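Local coordinates for peptidase M42 (Thaumarchaeota archaeon SCGC AB-539-E09, PDB 5DS0), which probably acts as a cobalt-binding TET aminopeptidase of the M42 family, removing amino acids from the N-termini of peptides, at residues 15-20 with 158-163; 241-246 with 320-325; 264-269 with 293-298. One frame throughout, in Å; residues are numbered along the deposited sequence.

How the contacts relate
Contacts 1 and 2 are buried, whereas contact 3 is buried at its strand end and opens to solvent at its turns. Contact 1 sets a loop near the N-terminus against the β-barrel and relies on apolar side chains. Contacts 2 and 3 reach the same mixed sheet, with 264-269 and 293-298 nested in the chain between 241-246 and 320-325, and their centres lie about 16 Å apart. Contact 2 has one backbone hydrogen bond, from a loop to a strand, and a buried salt bridge; contact 3 has strand pairing plus hydroxyl and amide bonds. Contacts 1 and 3 lie on opposite sides of the chain's centre.

Contact 1 of 3, residues 15-20 with 158-163; sequences EAFGPS and PIVPWS. With GOL (glycerol), chain V.
Val160 meets two ring side chains at once, CG1 touching both and CG2 the aromatic one. Its CG1 stands over the middle of the Phe17 ring, 3.9 Å from the centroid and 12° off the ring normal, which makes a CH-pi contact. The same methyl rests on the pyrrolidine of Pro19, with Val160 CG1 3.5 Å from Pro19 CD. The other methyl, Val160 CG2, lies beside the rim of the aromatic ring at Phe17 CD2 (3.4 Å). The tip of that ring reaches Pro158: in the ring plane, Phe17 CZ faces Pro158 O at 3.5 Å, and the proline crosses it at about a right angle, Phe17 CZ lying 3.8 Å from Pro158 CG. Phe17 reaches this far because its CG is anti to the backbone N (chi1 -172°), while the branched valine suits the extended backbone of a strand. Farther along, a glycerol, probably from the crystallisation liquor, bridges the two backbones. It makes weak hydrogen bonds to Glu15 O and from Ser163 N, and its C3 lies over one face of the Trp162 ring.

The second shell fixes both backbones. Strand 158-161 closes the barrel, bonded to strand 100-105 through Val102 and Arg104 and to strand 71-77 through Phe72; on the loop side, Gly18 N is bonded to Glu69 and Ala16 O to Lys177 and Arg182. The loop follows helix 2-15, whose last residue, Glu15, turns its OE2 to Phe165 N. The contact thus joins the N-terminal part of the chain to the barrel, consistent with the two-part build of M42 peptidases. The direct contact between the segments is made mainly by apolar side chains, without a direct hydrogen bond, so shape complementarity and exclusion of water would largely hold loop and barrel together.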
ATOM      1  N   GLU C  15      31.168  35.739  -6.801  1.00 37.34           N
ATOM      2  CA  GLU C  15      30.607  35.879  -8.140  1.00 37.12           C
ATOM      3  C   GLU C  15      31.409  35.150  -9.216  1.00 36.22           C
ATOM      4  O   GLU C  15      30.939  34.987 -10.326  1.00 35.52           O
ATOM      5  CB  GLU C  15      30.446  37.354  -8.501  1.00 38.24           C
ATOM      6  CG  GLU C  15      29.269  38.022  -7.796  1.00 39.23           C
ATOM      7  CD  GLU C  15      29.004  39.433  -8.289  1.00 40.73           C
ATOM      8  OE1 GLU C  15      29.873  39.975  -9.018  1.00 41.56           O
ATOM      9  OE2 GLU C  15      27.935  40.003  -7.947  1.00 41.28           O
ATOM     10  N   ALA C  16      32.609  34.697  -8.872  1.00 35.93           N
ATOM     11  CA  ALA C  16      33.478  33.979  -9.809  1.00 35.14           C
ATOM     12  C   ALA C  16      32.919  32.649 -10.230  1.00 35.15           C
ATOM     13  O   ALA C  16      32.154  32.011  -9.502  1.00 36.13           O
ATOM     14  CB  ALA C  16      34.851  33.768  -9.193  1.00 34.74           C
ATOM     15  N   PHE C  17      33.350  32.211 -11.401  1.00 35.24           N
ATOM     16  CA  PHE C  17      33.007  30.898 -11.929  1.00 34.90           C
ATOM     17  C   PHE C  17      34.027  29.866 -11.449  1.00 34.53           C
ATOM     18  O   PHE C  17      35.206  29.966 -11.807  1.00 34.71           O
ATOM     19  CB  PHE C  17      33.020  30.974 -13.455  1.00 35.16           C
ATOM     20  CG  PHE C  17      32.512  29.745 -14.139  1.00 35.40           C
ATOM     21  CD1 PHE C  17      33.317  28.621 -14.270  1.00 35.38           C
ATOM     22  CD2 PHE C  17      31.248  29.721 -14.694  1.00 35.84           C
ATOM     23  CE1 PHE C  17      32.864  27.494 -14.914  1.00 35.50           C
ATOM     24  CE2 PHE C  17      30.782  28.593 -15.339  1.00 36.45           C
ATOM     25  CZ  PHE C  17      31.593  27.473 -15.445  1.00 36.32           C
ATOM     26  N   GLY C  18      33.591  28.861 -10.681  1.00 34.32           N
ATOM     27  CA  GLY C  18      34.515  27.809 -10.253  1.00 34.27           C
ATOM     28  C   GLY C  18      33.929  26.570  -9.609  1.00 34.66           C
ATOM     29  O   GLY C  18      34.136  26.337  -8.418  1.00 35.87           O
ATOM     30  N   PRO C  19      33.223  25.738 -10.385  1.00 34.61           N
ATOM     31  CA  PRO C  19      32.682  24.482  -9.858  1.00 34.29           C
ATOM     32  C   PRO C  19      33.773  23.437  -9.716  1.00 34.43           C
ATOM     33  O   PRO C  19      34.851  23.625 -10.271  1.00 34.55           O
ATOM     34  CB  PRO C  19      31.672  24.064 -10.921  1.00 34.60           C
ATOM     35  CG  PRO C  19      32.193  24.658 -12.180  1.00 34.90           C
ATOM     36  CD  PRO C  19      32.999  25.877 -11.828  1.00 34.68           C
ATOM     37  N   SER C  20      33.494  22.346  -9.003  1.00 34.58           N
ATOM     38  CA  SER C  20      34.505  21.319  -8.757  1.00 35.09           C
ATOM     39  C   SER C  20      35.140  20.869 -10.063  1.00 36.26           C
ATOM     40  O   SER C  20      34.437  20.504 -10.995  1.00 36.93           O
ATOM     41  CB  SER C  20      33.910  20.118  -8.030  1.00 35.11           C
ATOM     42  OG  SER C  20      33.325  20.514  -6.807  1.00 35.05           O
ATOM     43  N   PRO C 158      31.465  22.957 -18.083  1.00 37.85           N
ATOM     44  CA  PRO C 158      31.070  23.238 -16.697  1.00 36.48           C
ATOM     45  C   PRO C 158      29.961  24.268 -16.561  1.00 35.29           C
ATOM     46  O   PRO C 158      29.804  25.138 -17.412  1.00 34.87           O
ATOM     47  CB  PRO C 158      32.351  23.779 -16.077  1.00 36.48           C
ATOM     48  CG  PRO C 158      33.046  24.446 -17.206  1.00 37.40           C
ATOM     49  CD  PRO C 158      32.741  23.614 -18.422  1.00 38.08           C
ATOM     50  N   ILE C 159      29.196  24.136 -15.489  1.00 34.59           N
ATOM     51  CA  ILE C 159      28.025  24.970 -15.230  1.00 34.07           C
ATOM     52  C   ILE C 159      28.005  25.409 -13.774  1.00 33.36           C
ATOM     53  O   ILE C 159      28.265  24.610 -12.874  1.00 32.75           O
ATOM     54  CB  ILE C 159      26.725  24.190 -15.493  1.00 33.98           C
ATOM     55  CG1 ILE C 159      26.796  23.464 -16.841  1.00 34.45           C
ATOM     56  CG2 ILE C 159      25.527  25.130 -15.453  1.00 33.81           C
ATOM     57  CD1 ILE C 159      25.626  22.545 -17.109  1.00 34.66           C
ATOM     58  N   VAL C 160      27.699  26.676 -13.545  1.00 33.45           N
ATOM     59  CA  VAL C 160      27.500  27.163 -12.185  1.00 33.65           C
ATOM     60  C   VAL C 160      26.173  27.867 -12.030  1.00 33.71           C
ATOM     61  O   VAL C 160      25.579  28.319 -13.006  1.00 34.49           O
ATOM     62  CB  VAL C 160      28.571  28.166 -11.735  1.00 34.07           C
ATOM     63  CG1 VAL C 160      29.934  27.502 -11.682  1.00 34.63           C
ATOM     64  CG2 VAL C 160      28.581  29.392 -12.637  1.00 34.33           C
ATOM     65  N   PRO C 161      25.712  27.979 -10.787  1.00 33.53           N
ATOM     66  CA  PRO C 161      24.563  28.811 -10.505  1.00 33.53           C
ATOM     67  C   PRO C 161      24.835  30.263 -10.868  1.00 33.69           C
ATOM     68  O   PRO C 161      25.968  30.717 -10.756  1.00 33.61           O
ATOM     69  CB  PRO C 161      24.398  28.674  -8.980  1.00 33.51           C
ATOM     70  CG  PRO C 161      25.093  27.414  -8.614  1.00 33.47           C
ATOM     71  CD  PRO C 161      26.224  27.303  -9.581  1.00 33.67           C
ATOM     72  N   TRP C 162      23.792  30.986 -11.256  1.00 34.26           N
ATOM     73  CA  TRP C 162      23.880  32.427 -11.436  1.00 34.87           C
ATOM     74  C   TRP C 162      23.312  33.101 -10.209  1.00 33.91           C
ATOM     75  O   TRP C 162      22.135  32.924  -9.902  1.00 34.36           O
ATOM     76  CB  TRP C 162      23.088  32.852 -12.665  1.00 36.25           C
ATOM     77  CG  TRP C 162      23.259  34.302 -12.968  1.00 37.67           C
ATOM     78  CD1 TRP C 162      24.278  34.878 -13.692  1.00 38.26           C
ATOM     79  CD2 TRP C 162      22.407  35.366 -12.549  1.00 38.03           C
ATOM     80  NE1 TRP C 162      24.101  36.232 -13.739  1.00 39.05           N
ATOM     81  CE2 TRP C 162      22.960  36.559 -13.050  1.00 38.92           C
ATOM     82  CE3 TRP C 162      21.225  35.427 -11.801  1.00 38.25           C
ATOM     83  CZ2 TRP C 162      22.370  37.808 -12.824  1.00 39.33           C
ATOM     84  CZ3 TRP C 162      20.632  36.665 -11.580  1.00 38.33           C
ATOM     85  CH2 TRP C 162      21.208  37.839 -12.090  1.00 38.79           C
ATOM     86  N   SER C 163      24.139  33.873  -9.508  1.00 33.17           N
ATOM     87  CA  SER C 163      23.763  34.415  -8.199  1.00 32.40           C
ATOM     88  C   SER C 163      24.613  35.601  -7.775  1.00 32.09           C
ATOM     89  O   SER C 163      25.731  35.433  -7.301  1.00 32.88           O
ATOM     90  CB  SER C 163      23.885  33.318  -7.150  1.00 31.92           C
ATOM     91  OG  SER C 163      23.335  33.737  -5.918  1.00 31.90           O
TER
HETATM   92  C1  GOL V 403      26.670  38.188 -12.023  1.00 50.03           C
HETATM   93  O1  GOL V 403      27.147  39.479 -11.612  1.00 55.90           O
HETATM   94  C2  GOL V 403      27.432  37.095 -11.269  1.00 46.62           C
HETATM   95  O2  GOL V 403      28.533  36.660 -12.077  1.00 44.96           O
HETATM   96  C3  GOL V 403      26.465  35.962 -10.918  1.00 43.85           C
HETATM   97  O3  GOL V 403      27.093  34.719 -10.571  1.00 40.17           O

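Contact 2 of 3, residues 241-246 with 320-325. With CO (cobalt (II) ion), chain U.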
ATOM      1  N   ALA C 241      23.531  26.345   9.323  1.00 45.33           N
ATOM      2  CA  ALA C 241      22.986  27.135  10.413  1.00 47.41           C
ATOM      3  C   ALA C 241      21.533  26.785  10.641  1.00 51.75           C
ATOM      4  O   ALA C 241      20.703  26.924   9.726  1.00 54.44           O
ATOM      5  CB  ALA C 241      23.120  28.608  10.114  1.00 47.30           C
ATOM      6  N   GLY C 242      21.229  26.345  11.865  1.00 55.28           N
ATOM      7  CA  GLY C 242      19.869  25.967  12.266  1.00 59.84           C
ATOM      8  C   GLY C 242      19.079  27.112  12.864  1.00 62.35           C
ATOM      9  O   GLY C 242      18.766  27.109  14.051  1.00 61.26           O
ATOM     10  N   ASP C 243      18.767  28.104  12.032  1.00 80.77           N
ATOM     11  CA  ASP C 243      18.003  29.288  12.469  1.00 85.63           C
ATOM     12  C   ASP C 243      16.550  29.167  12.036  1.00 89.53           C
ATOM     13  O   ASP C 243      15.721  29.998  12.406  1.00 90.65           O
ATOM     14  CB  ASP C 243      18.602  30.589  11.887  1.00 87.29           C
ATOM     15  CG  ASP C 243      20.035  30.807  12.298  1.00 83.35           C
ATOM     16  OD1 ASP C 243      20.589  29.873  12.861  1.00 84.54           O
ATOM     17  OD2 ASP C 243      20.629  31.867  12.050  1.00 84.32           O
ATOM     18  N   VAL C 244      16.266  28.108  11.275  1.00 89.14           N
ATOM     19  CA  VAL C 244      15.025  27.933  10.560  1.00 91.62           C
ATOM     20  C   VAL C 244      13.940  27.330  11.487  1.00 93.08           C
ATOM     21  O   VAL C 244      14.222  26.379  12.210  1.00 91.30           O
ATOM     22  CB  VAL C 244      15.301  26.981   9.351  1.00 93.17           C
ATOM     23  CG1 VAL C 244      14.062  26.900   8.516  1.00 97.09           C
ATOM     24  CG2 VAL C 244      16.505  27.359   8.439  1.00 95.40           C
ATOM     25  N   PRO C 245      12.694  27.888  11.474  1.00 99.08           N
ATOM     26  CA  PRO C 245      11.686  27.514  12.498  1.00100.55           C
ATOM     27  C   PRO C 245      11.211  26.077  12.509  1.00102.35           C
ATOM     28  O   PRO C 245      11.005  25.481  11.462  1.00 96.27           O
ATOM     29  CB  PRO C 245      10.473  28.395  12.165  1.00103.52           C
ATOM     30  CG  PRO C 245      10.965  29.473  11.281  1.00104.99           C
ATOM     31  CD  PRO C 245      12.173  28.930  10.568  1.00102.44           C
ATOM     32  N   GLY C 246      10.995  25.548  13.709  1.00105.91           N
ATOM     33  CA  GLY C 246      10.476  24.197  13.839  1.00109.89           C
ATOM     34  C   GLY C 246      11.619  23.211  13.776  1.00110.92           C
ATOM     35  O   GLY C 246      11.388  22.011  13.635  1.00115.98           O
ATOM     36  N   PRO C 320      28.847  29.948  10.412  1.00 33.97           N
ATOM     37  CA  PRO C 320      27.475  29.516  10.183  1.00 34.04           C
ATOM     38  C   PRO C 320      26.881  30.227   8.987  1.00 33.20           C
ATOM     39  O   PRO C 320      26.961  31.458   8.900  1.00 34.12           O
ATOM     40  CB  PRO C 320      26.752  29.915  11.465  1.00 34.86           C
ATOM     41  CG  PRO C 320      27.820  30.022  12.494  1.00 35.15           C
ATOM     42  CD  PRO C 320      29.049  30.471  11.772  1.00 34.24           C
ATOM     43  N   THR C 321      26.319  29.431   8.081  1.00 32.26           N
ATOM     44  CA  THR C 321      25.810  29.891   6.794  1.00 31.35           C
ATOM     45  C   THR C 321      24.448  29.254   6.566  1.00 31.54           C
ATOM     46  O   THR C 321      24.275  28.083   6.828  1.00 31.96           O
ATOM     47  CB  THR C 321      26.750  29.461   5.658  1.00 30.58           C
ATOM     48  OG1 THR C 321      28.067  29.978   5.911  1.00 30.66           O
ATOM     49  CG2 THR C 321      26.260  29.956   4.312  1.00 30.06           C
ATOM     50  N   ARG C 322      23.483  30.039   6.110  1.00 31.40           N
ATOM     51  CA  ARG C 322      22.155  29.537   5.815  1.00 32.12           C
ATOM     52  C   ARG C 322      22.058  29.201   4.338  1.00 32.21           C
ATOM     53  O   ARG C 322      22.556  29.938   3.499  1.00 32.51           O
ATOM     54  CB  ARG C 322      21.107  30.581   6.159  1.00 32.84           C
ATOM     55  CG  ARG C 322      21.105  31.020   7.617  1.00 33.63           C
ATOM     56  CD  ARG C 322      19.978  32.012   7.861  1.00 34.55           C
ATOM     57  NE  ARG C 322      19.842  32.456   9.253  1.00 35.71           N
ATOM     58  CZ  ARG C 322      18.983  33.396   9.658  1.00 37.45           C
ATOM     59  NH1 ARG C 322      18.176  33.997   8.789  1.00 37.92           N
ATOM     60  NH2 ARG C 322      18.924  33.755  10.932  1.00 38.94           N
ATOM     61  N   HIS C 323      21.449  28.068   4.029  1.00 33.14           N
ATOM     62  CA  HIS C 323      21.179  27.647   2.660  1.00 33.79           C
ATOM     63  C   HIS C 323      22.420  27.392   1.794  1.00 33.71           C
ATOM     64  O   HIS C 323      22.533  27.901   0.665  1.00 34.49           O
ATOM     65  CB  HIS C 323      20.242  28.651   1.980  1.00 34.02           C
ATOM     66  CG  HIS C 323      19.207  29.217   2.897  1.00 34.54           C
ATOM     67  ND1 HIS C 323      18.268  28.437   3.530  1.00 35.19           N
ATOM     68  CD2 HIS C 323      18.974  30.489   3.300  1.00 34.69           C
ATOM     69  CE1 HIS C 323      17.506  29.202   4.290  1.00 36.00           C
ATOM     70  NE2 HIS C 323      17.908  30.453   4.163  1.00 35.20           N
ATOM     71  N   ILE C 324      23.339  26.587   2.308  1.00 33.57           N
ATOM     72  CA  ILE C 324      24.490  26.181   1.509  1.00 33.55           C
ATOM     73  C   ILE C 324      24.064  25.152   0.457  1.00 33.99           C
ATOM     74  O   ILE C 324      22.942  24.673   0.488  1.00 33.68           O
ATOM     75  CB  ILE C 324      25.619  25.603   2.365  1.00 34.02           C
ATOM     76  CG1 ILE C 324      25.150  24.359   3.110  1.00 35.72           C
ATOM     77  CG2 ILE C 324      26.111  26.647   3.346  1.00 33.87           C
ATOM     78  CD1 ILE C 324      26.290  23.522   3.663  1.00 36.42           C
ATOM     79  N   HIS C 325      24.967  24.847  -0.482  1.00 33.52           N
ATOM     80  CA  HIS C 325      24.681  23.926  -1.571  1.00 34.22           C
ATOM     81  C   HIS C 325      23.368  24.298  -2.281  1.00 34.64           C
ATOM     82  O   HIS C 325      22.557  23.440  -2.631  1.00 36.03           O
ATOM     83  CB  HIS C 325      24.637  22.484  -1.055  1.00 35.18           C
ATOM     84  CG  HIS C 325      25.982  21.925  -0.699  1.00 35.02           C
ATOM     85  ND1 HIS C 325      26.313  20.607  -0.923  1.00 36.17           N
ATOM     86  CD2 HIS C 325      27.079  22.500  -0.143  1.00 33.58           C
ATOM     87  CE1 HIS C 325      27.551  20.392  -0.515  1.00 35.80           C
ATOM     88  NE2 HIS C 325      28.043  21.527  -0.054  1.00 34.01           N
TER
HETATM   89 CO    CO U 402      30.011  21.887   0.717  1.00 29.98          CO
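One backbone hydrogen bond joins the two segments. Ala241 N donates to Thr321 O at 3.1 Å, arriving above the carbonyl plane (42° out of it). Thr321 is also backbone-bonded to Asp239, so the bond continues the pairing of the strands by one step just as strand 232-240 gives way to a loop.

Apolar packing centres on Ala241, whose CB points toward the other strand and lies close on its backbone, which suits alanine: Ala241 CB is 3.5 Å from Thr321 O, 4.1 Å from Pro320 CB and 4.0 Å from Arg322 CG. Strand 314-322 runs parallel to 232-240 in the mixed sheet of the metal-binding part, with His325 just past its end.

Charge dominates the rest. Arg322, extended from CG to NE, approaches Asp243 side-on and offers two nitrogens to a single oxygen: NH2 lies 2.8 Å and NE 3.0 Å from Asp243 OD2. This oxygen sits in the guanidinium plane, yet the carboxylate plane is turned 84° to it; NH2 meets the anti lone pair of Asp243 OD2, whereas NE comes from above the carboxylate plane. Met256 N adds a further bond to Asp243 OD2, and Arg322 NH1 forms a salt bridge with Asp139 of a neighbouring subunit. A leucine here would remove the bonds of the guanidinium to Asp243 and to Asp139 of the neighbouring subunit, and would probably leave the buried carboxylate of Asp243 less well compensated.

Metal coordination comes last along the chain: His325 NE2 binds cobalt at 2.1 Å, beside Asp180 and Glu215, while its ND1 is hydrogen-bonded to Gly90 O.

Contact 3 of 3, residues 264-269 with 293-298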
ATOM      1  N   THR C 264      33.175  19.597  16.880  1.00 28.93           N
ATOM      2  CA  THR C 264      33.595  18.621  17.864  1.00 29.52           C
ATOM      3  C   THR C 264      33.504  17.182  17.363  1.00 30.59           C
ATOM      4  O   THR C 264      34.019  16.268  18.006  1.00 30.72           O
ATOM      5  CB  THR C 264      32.705  18.715  19.106  1.00 30.04           C
ATOM      6  OG1 THR C 264      31.334  18.495  18.740  1.00 30.09           O
ATOM      7  CG2 THR C 264      32.828  20.082  19.738  1.00 30.08           C
ATOM      8  N   TYR C 265      32.790  16.973  16.254  1.00 32.03           N
ATOM      9  CA  TYR C 265      32.667  15.662  15.627  1.00 32.90           C
ATOM     10  C   TYR C 265      32.036  15.799  14.255  1.00 33.52           C
ATOM     11  O   TYR C 265      31.091  16.540  14.083  1.00 32.50           O
ATOM     12  CB  TYR C 265      31.820  14.692  16.465  1.00 33.24           C
ATOM     13  CG  TYR C 265      31.451  13.464  15.682  1.00 34.01           C
ATOM     14  CD1 TYR C 265      32.397  12.491  15.421  1.00 34.27           C
ATOM     15  CD2 TYR C 265      30.176  13.291  15.149  1.00 35.30           C
ATOM     16  CE1 TYR C 265      32.082  11.362  14.675  1.00 35.17           C
ATOM     17  CE2 TYR C 265      29.853  12.168  14.390  1.00 35.89           C
ATOM     18  CZ  TYR C 265      30.814  11.208  14.166  1.00 35.73           C
ATOM     19  OH  TYR C 265      30.542  10.093  13.427  1.00 37.34           O
ATOM     20  N   ASP C 266      32.576  15.084  13.279  1.00 35.75           N
ATOM     21  CA  ASP C 266      31.915  14.950  11.996  1.00 38.35           C
ATOM     22  C   ASP C 266      32.229  13.581  11.401  1.00 40.87           C
ATOM     23  O   ASP C 266      33.079  12.846  11.913  1.00 42.27           O
ATOM     24  CB  ASP C 266      32.208  16.148  11.055  1.00 39.71           C
ATOM     25  CG  ASP C 266      33.613  16.130  10.429  1.00 42.38           C
ATOM     26  OD1 ASP C 266      33.866  15.216   9.625  1.00 46.54           O
ATOM     27  OD2 ASP C 266      34.452  17.047  10.679  1.00 43.45           O
ATOM     28  N   ARG C 267      31.491  13.219  10.363  1.00 44.22           N
ATOM     29  CA  ARG C 267      31.588  11.897   9.752  1.00 46.58           C
ATOM     30  C   ARG C 267      33.005  11.600   9.235  1.00 44.02           C
ATOM     31  O   ARG C 267      33.419  10.454   9.209  1.00 43.34           O
ATOM     32  CB  ARG C 267      30.550  11.786   8.619  1.00 52.36           C
ATOM     33  CG  ARG C 267      30.380  10.398   7.979  1.00 58.75           C
ATOM     34  CD  ARG C 267      29.414  10.391   6.768  1.00 65.72           C
ATOM     35  NE  ARG C 267      29.888  11.347   5.755  1.00 72.26           N
ATOM     36  CZ  ARG C 267      29.238  11.691   4.639  1.00 75.51           C
ATOM     37  NH1 ARG C 267      28.048  11.177   4.353  1.00 74.21           N
ATOM     38  NH2 ARG C 267      29.787  12.572   3.802  1.00 78.12           N
ATOM     39  N   SER C 268      33.744  12.634   8.832  1.00 41.55           N
ATOM     40  CA  SER C 268      35.093  12.475   8.276  1.00 40.60           C
ATOM     41  C   SER C 268      36.242  12.539   9.296  1.00 39.27           C
ATOM     42  O   SER C 268      37.357  12.110   8.988  1.00 38.17           O
ATOM     43  CB  SER C 268      35.340  13.517   7.156  1.00 41.42           C
ATOM     44  OG  SER C 268      35.576  14.821   7.667  1.00 40.70           O
HETATM   45  N   MSE C 269      35.976  13.058  10.491  1.00 38.80           N
HETATM   46  CA  MSE C 269      37.013  13.181  11.514  1.00 39.44           C
HETATM   47  C   MSE C 269      36.494  13.464  12.911  1.00 37.99           C
HETATM   48  O   MSE C 269      35.568  14.255  13.099  1.00 36.81           O
HETATM   49  CB  MSE C 269      37.924  14.340  11.127  1.00 41.87           C
HETATM   50  CG  MSE C 269      39.002  14.567  12.190  1.00 44.34           C
HETATM   51 SE   MSE C 269      40.150  16.100  11.768  0.79 49.39          SE
HETATM   52  CE  MSE C 269      38.944  17.566  12.323  1.00 48.94           C
ATOM     53  N   SER C 293      29.875  22.830  17.749  1.00 38.79           N
ATOM     54  CA  SER C 293      29.080  22.303  16.647  1.00 40.43           C
ATOM     55  C   SER C 293      29.397  20.837  16.373  1.00 40.64           C
ATOM     56  O   SER C 293      30.437  20.330  16.768  1.00 39.11           O
ATOM     57  CB  SER C 293      29.371  23.115  15.390  1.00 41.46           C
ATOM     58  OG  SER C 293      28.936  22.443  14.225  1.00 44.24           O
ATOM     59  N   GLN C 294      28.480  20.163  15.691  1.00 42.91           N
ATOM     60  CA  GLN C 294      28.661  18.770  15.335  1.00 45.40           C
ATOM     61  C   GLN C 294      27.955  18.502  14.020  1.00 48.17           C
ATOM     62  O   GLN C 294      26.796  18.796  13.915  1.00 52.46           O
ATOM     63  CB  GLN C 294      28.082  17.891  16.442  1.00 46.05           C
ATOM     64  CG  GLN C 294      28.976  16.724  16.817  1.00 46.94           C
ATOM     65  CD  GLN C 294      28.547  16.027  18.101  1.00 48.02           C
ATOM     66  OE1 GLN C 294      27.736  15.099  18.071  1.00 48.76           O
ATOM     67  NE2 GLN C 294      29.104  16.459  19.235  1.00 48.24           N
HETATM   68  N   MSE C 295      28.643  17.951  13.026  1.00 52.14           N
HETATM   69  CA  MSE C 295      28.023  17.648  11.727  1.00 57.16           C
HETATM   70  C   MSE C 295      27.925  16.153  11.553  1.00 57.74           C
HETATM   71  O   MSE C 295      28.796  15.513  10.949  1.00 60.58           O
HETATM   72  CB  MSE C 295      28.795  18.285  10.571  1.00 63.34           C
HETATM   73  CG  MSE C 295      29.242  19.719  10.875  1.00 70.85           C
HETATM   74 SE   MSE C 295      30.473  20.459   9.510  0.70 82.27          SE
HETATM   75  CE  MSE C 295      31.295  18.856   8.695  1.00 78.32           C
ATOM     76  N   SER C 296      26.871  15.583  12.126  1.00 57.77           N
ATOM     77  CA  SER C 296      26.556  14.140  12.038  1.00 58.51           C
ATOM     78  C   SER C 296      26.710  13.475  10.646  1.00 59.80           C
ATOM     79  O   SER C 296      27.163  12.327  10.544  1.00 56.69           O
ATOM     80  CB  SER C 296      25.123  13.927  12.540  1.00 59.03           C
ATOM     81  OG  SER C 296      24.542  12.785  11.956  1.00 59.90           O
ATOM     82  N   GLY C 297      26.348  14.196   9.585  1.00 61.11           N
ATOM     83  CA  GLY C 297      26.372  13.631   8.237  1.00 62.40           C
ATOM     84  C   GLY C 297      27.013  14.505   7.168  1.00 62.64           C
ATOM     85  O   GLY C 297      26.424  14.751   6.118  1.00 62.89           O
ATOM     86  N   GLY C 298      28.239  14.948   7.420  1.00 62.26           N
ATOM     87  CA  GLY C 298      28.996  15.706   6.434  1.00 60.87           C
ATOM     88  C   GLY C 298      30.468  15.592   6.741  1.00 61.14           C
ATOM     89  O   GLY C 298      30.847  15.206   7.847  1.00 62.47           O
TER
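Two parallel strands meet here, the ends of a beta-alpha-beta unit in which the chain leaves strand 265-266, runs through helix 273-285 and returns as strand 291-295. The register is set by Asp266 facing Met295, with Met295 N donating to Tyr265 O at 3.0 Å, nearly along the C=O axis.

The closest-knit part is around Thr264 and Ser293. Ser293 O accepts twice, from Thr264 N (2.8 Å, almost straight at 178°) and from Thr264 OG1 (2.8 Å), the latter above the carbonyl plane. Threonine suits this corner because its hydroxyl, held between the backbone N and the carbonyl carbon, gives one bond and receives another: Gln294 NE2 donates to Thr264 OG1 at 3.1 Å, in the plane of the amide. That amide also bonds to Asn86 and to Val74 O of a neighbouring subunit, which accounts for a polar residue in a buried place. Gln294 CG meanwhile packs on Tyr265 CB at 3.5 Å. On one face of the sheet, Asp266 and Met295, a selenomethionine here, lie side by side and point the same way.

Past the bridge the two segments diverge into turns and the contact loosens. Arg267 N reaches Gly298 O through a weak bond, and the exposed guanidinium of Arg267 lies over the backbone of Gly297 and Gly298. Much of the order on this side comes from an Asx turn at Asp266, together with Thr300 N as a second partner of Ser268 OG: Asp266 OD1 takes Ser268 N on its anti lone pair at 2.7 Å and Ser268 OG on the syn one at 2.6 Å.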